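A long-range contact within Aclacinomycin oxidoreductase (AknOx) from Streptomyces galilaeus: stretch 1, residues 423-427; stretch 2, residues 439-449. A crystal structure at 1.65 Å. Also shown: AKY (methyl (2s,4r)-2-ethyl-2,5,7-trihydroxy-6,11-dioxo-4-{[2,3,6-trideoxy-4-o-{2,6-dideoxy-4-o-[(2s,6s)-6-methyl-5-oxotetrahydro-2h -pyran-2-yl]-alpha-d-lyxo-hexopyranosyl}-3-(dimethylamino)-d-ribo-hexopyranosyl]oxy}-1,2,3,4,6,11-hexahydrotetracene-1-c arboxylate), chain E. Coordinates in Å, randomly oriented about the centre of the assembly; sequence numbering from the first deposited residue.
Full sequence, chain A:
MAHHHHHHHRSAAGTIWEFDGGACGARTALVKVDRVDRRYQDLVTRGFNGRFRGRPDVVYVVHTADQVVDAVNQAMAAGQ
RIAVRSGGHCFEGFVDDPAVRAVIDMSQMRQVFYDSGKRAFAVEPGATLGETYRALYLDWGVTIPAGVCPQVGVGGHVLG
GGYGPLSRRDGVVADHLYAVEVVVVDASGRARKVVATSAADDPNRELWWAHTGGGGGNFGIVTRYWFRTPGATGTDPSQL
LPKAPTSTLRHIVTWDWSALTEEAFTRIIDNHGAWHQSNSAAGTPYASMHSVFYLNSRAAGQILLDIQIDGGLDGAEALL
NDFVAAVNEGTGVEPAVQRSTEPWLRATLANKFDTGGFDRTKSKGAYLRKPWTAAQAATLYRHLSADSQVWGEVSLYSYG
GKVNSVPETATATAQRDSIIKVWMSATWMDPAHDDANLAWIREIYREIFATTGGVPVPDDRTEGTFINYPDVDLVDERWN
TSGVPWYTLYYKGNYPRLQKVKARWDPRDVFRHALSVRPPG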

# COMPACT_ATOMS: atom_id res chain seq x y z
N TRP A 423 -5.48 -9.05 1.15
CA TRP A 423 -6.07 -8.14 0.17
C TRP A 423 -7.01 -8.91 -0.74
O TRP A 423 -6.53 -9.77 -1.48
CB TRP A 423 -4.99 -7.46 -0.68
CG TRP A 423 -5.46 -6.39 -1.62
CD1 TRP A 423 -6.00 -5.19 -1.26
CD2 TRP A 423 -5.42 -6.40 -3.06
NE1 TRP A 423 -6.30 -4.46 -2.39
CE2 TRP A 423 -5.96 -5.19 -3.51
CE3 TRP A 423 -4.99 -7.33 -4.02
CZ2 TRP A 423 -6.07 -4.86 -4.85
CZ3 TRP A 423 -5.10 -7.01 -5.35
CH2 TRP A 423 -5.64 -5.78 -5.78
N MET A 424 -8.30 -8.61 -0.71
CA MET A 424 -9.21 -9.37 -1.58
C MET A 424 -9.76 -8.50 -2.70
O MET A 424 -10.07 -7.32 -2.50
CB MET A 424 -10.38 -9.95 -0.81
CG MET A 424 -10.00 -10.55 0.54
SD MET A 424 -11.48 -11.24 1.32
CE MET A 424 -10.72 -12.10 2.69
N SER A 425 -9.89 -9.11 -3.88
CA SER A 425 -10.31 -8.39 -5.06
C SER A 425 -11.13 -9.23 -6.04
O SER A 425 -11.14 -10.45 -5.95
CB SER A 425 -9.08 -7.85 -5.81
OG SER A 425 -8.37 -8.92 -6.41
N ALA A 426 -11.75 -8.48 -6.93
CA ALA A 426 -12.40 -8.85 -8.17
C ALA A 426 -11.84 -7.91 -9.24
O ALA A 426 -11.69 -6.71 -8.99
CB ALA A 426 -13.91 -8.73 -8.13
N THR A 427 -11.55 -8.49 -10.37
CA THR A 427 -10.93 -7.85 -11.51
C THR A 427 -11.68 -8.25 -12.78
O THR A 427 -11.96 -9.45 -12.90
CB THR A 427 -9.45 -8.26 -11.64
OG1 THR A 427 -8.85 -8.23 -10.34
CG2 THR A 427 -8.73 -7.28 -12.55
N ALA A 439 -20.87 -7.69 -6.41
CA ALA A 439 -21.56 -8.60 -5.49
C ALA A 439 -20.61 -9.63 -4.89
O ALA A 439 -20.57 -9.89 -3.69
CB ALA A 439 -22.70 -9.30 -6.22
N TRP A 440 -19.81 -10.24 -5.75
CA TRP A 440 -18.83 -11.24 -5.37
C TRP A 440 -17.89 -10.77 -4.27
O TRP A 440 -17.77 -11.41 -3.23
CB TRP A 440 -18.03 -11.62 -6.63
CG TRP A 440 -16.61 -12.01 -6.34
CD1 TRP A 440 -15.48 -11.25 -6.45
CD2 TRP A 440 -16.19 -13.29 -5.86
NE1 TRP A 440 -14.39 -11.99 -6.08
CE2 TRP A 440 -14.79 -13.24 -5.71
CE3 TRP A 440 -16.87 -14.47 -5.55
CZ2 TRP A 440 -14.05 -14.33 -5.26
CZ3 TRP A 440 -16.13 -15.55 -5.10
CH2 TRP A 440 -14.74 -15.47 -4.96
N ILE A 441 -17.19 -9.65 -4.50
CA ILE A 441 -16.18 -9.25 -3.54
C ILE A 441 -16.78 -8.87 -2.19
O ILE A 441 -16.19 -9.07 -1.13
CB ILE A 441 -15.32 -8.05 -4.02
CG1 ILE A 441 -16.04 -7.03 -4.88
CG2 ILE A 441 -14.09 -8.57 -4.75
CD1 ILE A 441 -16.92 -6.06 -4.10
N ARG A 442 -17.99 -8.30 -2.24
CA ARG A 442 -18.56 -7.88 -0.96
C ARG A 442 -18.99 -9.09 -0.14
O ARG A 442 -18.78 -9.12 1.07
CB ARG A 442 -19.74 -6.94 -1.19
CG ARG A 442 -19.33 -5.56 -1.67
CD ARG A 442 -20.43 -4.98 -2.55
NE ARG A 442 -20.25 -3.54 -2.68
CZ ARG A 442 -20.81 -2.72 -3.54
NH1 ARG A 442 -21.66 -3.17 -4.44
NH2 ARG A 442 -20.51 -1.42 -3.49
N GLU A 443 -19.59 -10.06 -0.81
CA GLU A 443 -20.01 -11.30 -0.18
C GLU A 443 -18.90 -12.06 0.51
O GLU A 443 -19.08 -12.49 1.65
CB GLU A 443 -20.65 -12.20 -1.24
CG GLU A 443 -22.14 -11.95 -1.48
CD GLU A 443 -22.53 -12.18 -2.93
OE1 GLU A 443 -23.62 -11.72 -3.34
OE2 GLU A 443 -21.74 -12.81 -3.66
N ILE A 444 -17.73 -12.29 -0.11
CA ILE A 444 -16.68 -13.02 0.59
C ILE A 444 -16.20 -12.31 1.86
O ILE A 444 -15.95 -12.94 2.89
CB ILE A 444 -15.40 -13.25 -0.25
CG1 ILE A 444 -15.50 -12.83 -1.70
CG2 ILE A 444 -14.94 -14.70 -0.08
CD1 ILE A 444 -14.16 -12.72 -2.41
N TYR A 445 -16.07 -11.00 1.74
CA TYR A 445 -15.58 -10.18 2.84
C TYR A 445 -16.50 -10.19 4.05
O TYR A 445 -16.05 -10.50 5.16
CB TYR A 445 -15.40 -8.74 2.36
CG TYR A 445 -14.48 -7.90 3.22
CD1 TYR A 445 -14.98 -6.95 4.09
CD2 TYR A 445 -13.11 -8.06 3.15
CE1 TYR A 445 -14.14 -6.18 4.88
CE2 TYR A 445 -12.26 -7.30 3.93
CZ TYR A 445 -12.78 -6.37 4.79
OH TYR A 445 -11.93 -5.61 5.56
N ARG A 446 -17.77 -9.85 3.85
CA ARG A 446 -18.74 -9.81 4.94
C ARG A 446 -18.86 -11.17 5.62
O ARG A 446 -19.05 -11.31 6.83
CB ARG A 446 -20.10 -9.35 4.42
N GLU A 447 -18.77 -12.21 4.80
CA GLU A 447 -18.92 -13.57 5.34
C GLU A 447 -17.72 -13.98 6.16
O GLU A 447 -17.89 -14.60 7.22
CB GLU A 447 -19.16 -14.51 4.16
CG GLU A 447 -20.04 -15.71 4.47
CD GLU A 447 -19.97 -16.69 3.31
OE1 GLU A 447 -20.72 -16.48 2.33
OE2 GLU A 447 -19.15 -17.63 3.42
N ILE A 448 -16.47 -13.69 5.76
CA ILE A 448 -15.46 -14.11 6.73
C ILE A 448 -15.38 -13.11 7.89
O ILE A 448 -14.74 -13.42 8.91
CB ILE A 448 -14.05 -14.34 6.17
CG1 ILE A 448 -13.04 -13.29 6.64
CG2 ILE A 448 -14.05 -14.49 4.66
CD1 ILE A 448 -12.36 -12.63 5.48
N PHE A 449 -15.97 -11.92 7.81
CA PHE A 449 -15.85 -11.04 8.98
C PHE A 449 -17.22 -10.84 9.64
O PHE A 449 -17.42 -9.95 10.46
CB PHE A 449 -15.24 -9.69 8.60
CG PHE A 449 -13.75 -9.84 8.32
CD1 PHE A 449 -12.91 -10.30 9.32
CD2 PHE A 449 -13.23 -9.53 7.08
CE1 PHE A 449 -11.55 -10.45 9.11
CE2 PHE A 449 -11.87 -9.67 6.84
CZ PHE A 449 -11.05 -10.13 7.86
O15 AKY E . -0.25 -5.04 -1.18
C42 AKY E . -0.42 -5.22 -2.40
C40 AKY E . 0.55 -6.19 -3.11
C38 AKY E . 0.25 -6.45 -4.53
C39 AKY E . -1.73 -4.79 -3.19
C41 AKY E . -3.04 -4.75 -2.90
O14 AKY E . -1.59 -4.76 -4.59
C37 AKY E . -1.04 -5.98 -5.10
O13 AKY E . -0.95 -6.00 -6.50
C35 AKY E . -2.10 -6.42 -7.18
C34 AKY E . -1.95 -7.83 -7.77
C36 AKY E . -1.09 -8.66 -6.99
O11 AKY E . -1.53 -7.86 -9.23
C33 AKY E . -2.57 -5.39 -8.19
O12 AKY E . -2.80 -3.98 -7.68
C32 AKY E . -1.94 -5.49 -9.43
C31 AKY E . -2.17 -6.74 -10.04
O7 AKY E . -5.21 -11.04 -13.84
C7 AKY E . -5.23 -10.73 -15.24
C8 AKY E . -3.90 -10.98 -15.82
C9 AKY E . -3.72 -12.45 -16.12
O9 AKY E . -4.07 -13.12 -14.96
C13 AKY E . -2.32 -12.68 -16.57
C14 AKY E . -1.46 -12.25 -15.37
C20 AKY E . -6.28 -11.62 -15.84
C19 AKY E . -6.01 -12.66 -16.73
C10 AKY E . -4.60 -12.78 -17.26
C11 AKY E . -7.05 -13.41 -17.28
C18 AKY E . -8.38 -13.12 -16.97
C17 AKY E . -8.66 -12.07 -16.07
C6 AKY E . -7.61 -11.36 -15.52
O6 AKY E . -7.85 -10.34 -14.66
C12 AKY E . -9.42 -13.85 -17.58
O3 AKY E . -9.18 -14.79 -18.37
C15 AKY E . -10.76 -13.50 -17.30
C1 AKY E . -11.79 -14.17 -17.96
C2 AKY E . -13.13 -13.83 -17.77
C3 AKY E . -13.42 -12.80 -16.87
C16 AKY E . -11.06 -12.44 -16.41
C5 AKY E . -10.01 -11.73 -15.79
O5 AKY E . -10.16 -10.75 -15.03
C4 AKY E . -12.41 -12.12 -16.21
O4 AKY E . -12.77 -11.12 -15.37
O18 AKY E . -3.54 -7.07 -10.31
C45 AKY E . -5.30 -9.85 -13.04
C43 AKY E . -4.46 -11.76 -18.38
O16 AKY E . -5.06 -10.68 -18.35
O17 AKY E . -3.69 -12.02 -19.48
C44 AKY E . -4.54 -11.97 -20.63
O19 AKY E . -4.35 -8.87 -13.39
C47 AKY E . -4.92 -9.03 -10.68
N11 AKY E . -6.01 -8.37 -9.95
C52 AKY E . -6.24 -8.71 -8.58
C51 AKY E . -6.34 -7.03 -10.29
C46 AKY E . -5.15 -10.24 -11.58
C48 AKY E . -3.70 -8.24 -11.14
C49 AKY E . -3.88 -7.78 -12.58
C50 AKY E . -4.27 -6.33 -12.89

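The most unusual feature of this contact is how tightly carbon is pressed against its neighbours: Met424 CE lies 3.3 Å from Ile448 CD1, and Ile441 CG2 lies 3.2 Å from Ala426 N, both shorter than ordinary van der Waals separations. No hydrogen bond joins the strand to the helix; NE1 of Trp440 is 3.6 Å from O of Ser425, an approach at the ring edge that is not a hydrogen bond. The contact therefore rests on apolar packing. Strand 423-427 and helix 439-448 run nearly antiparallel, at 159°, with axes 7.8 Å apart at closest approach. Within the helix the backbone bonds to itself, as where Ile444 N donates to Trp440 O at 3.2 Å.

Strand alternation sorts the side chains. Met424 and Ala426 point toward the helix, while Trp423, Ser425 and Thr427 point away, where all three touch the ligand AKY. The small methyl of Ala426 suits the place where the backbones come closest, the CA atoms of Ala426 and Ile441 being 6.0 Å apart. Branched Ile441 lays CG2 against the strand backbone, 3.3 Å from Ser425 C, and flat Trp440 presents its edge, with CD1 3.4 Å from Ala426 CB. Met424, in the strand, is long and flexible enough to meet the helix farther along, where its polarizable SD sits at the Tyr445 ring edge, 4.0 Å from Tyr445 CD2.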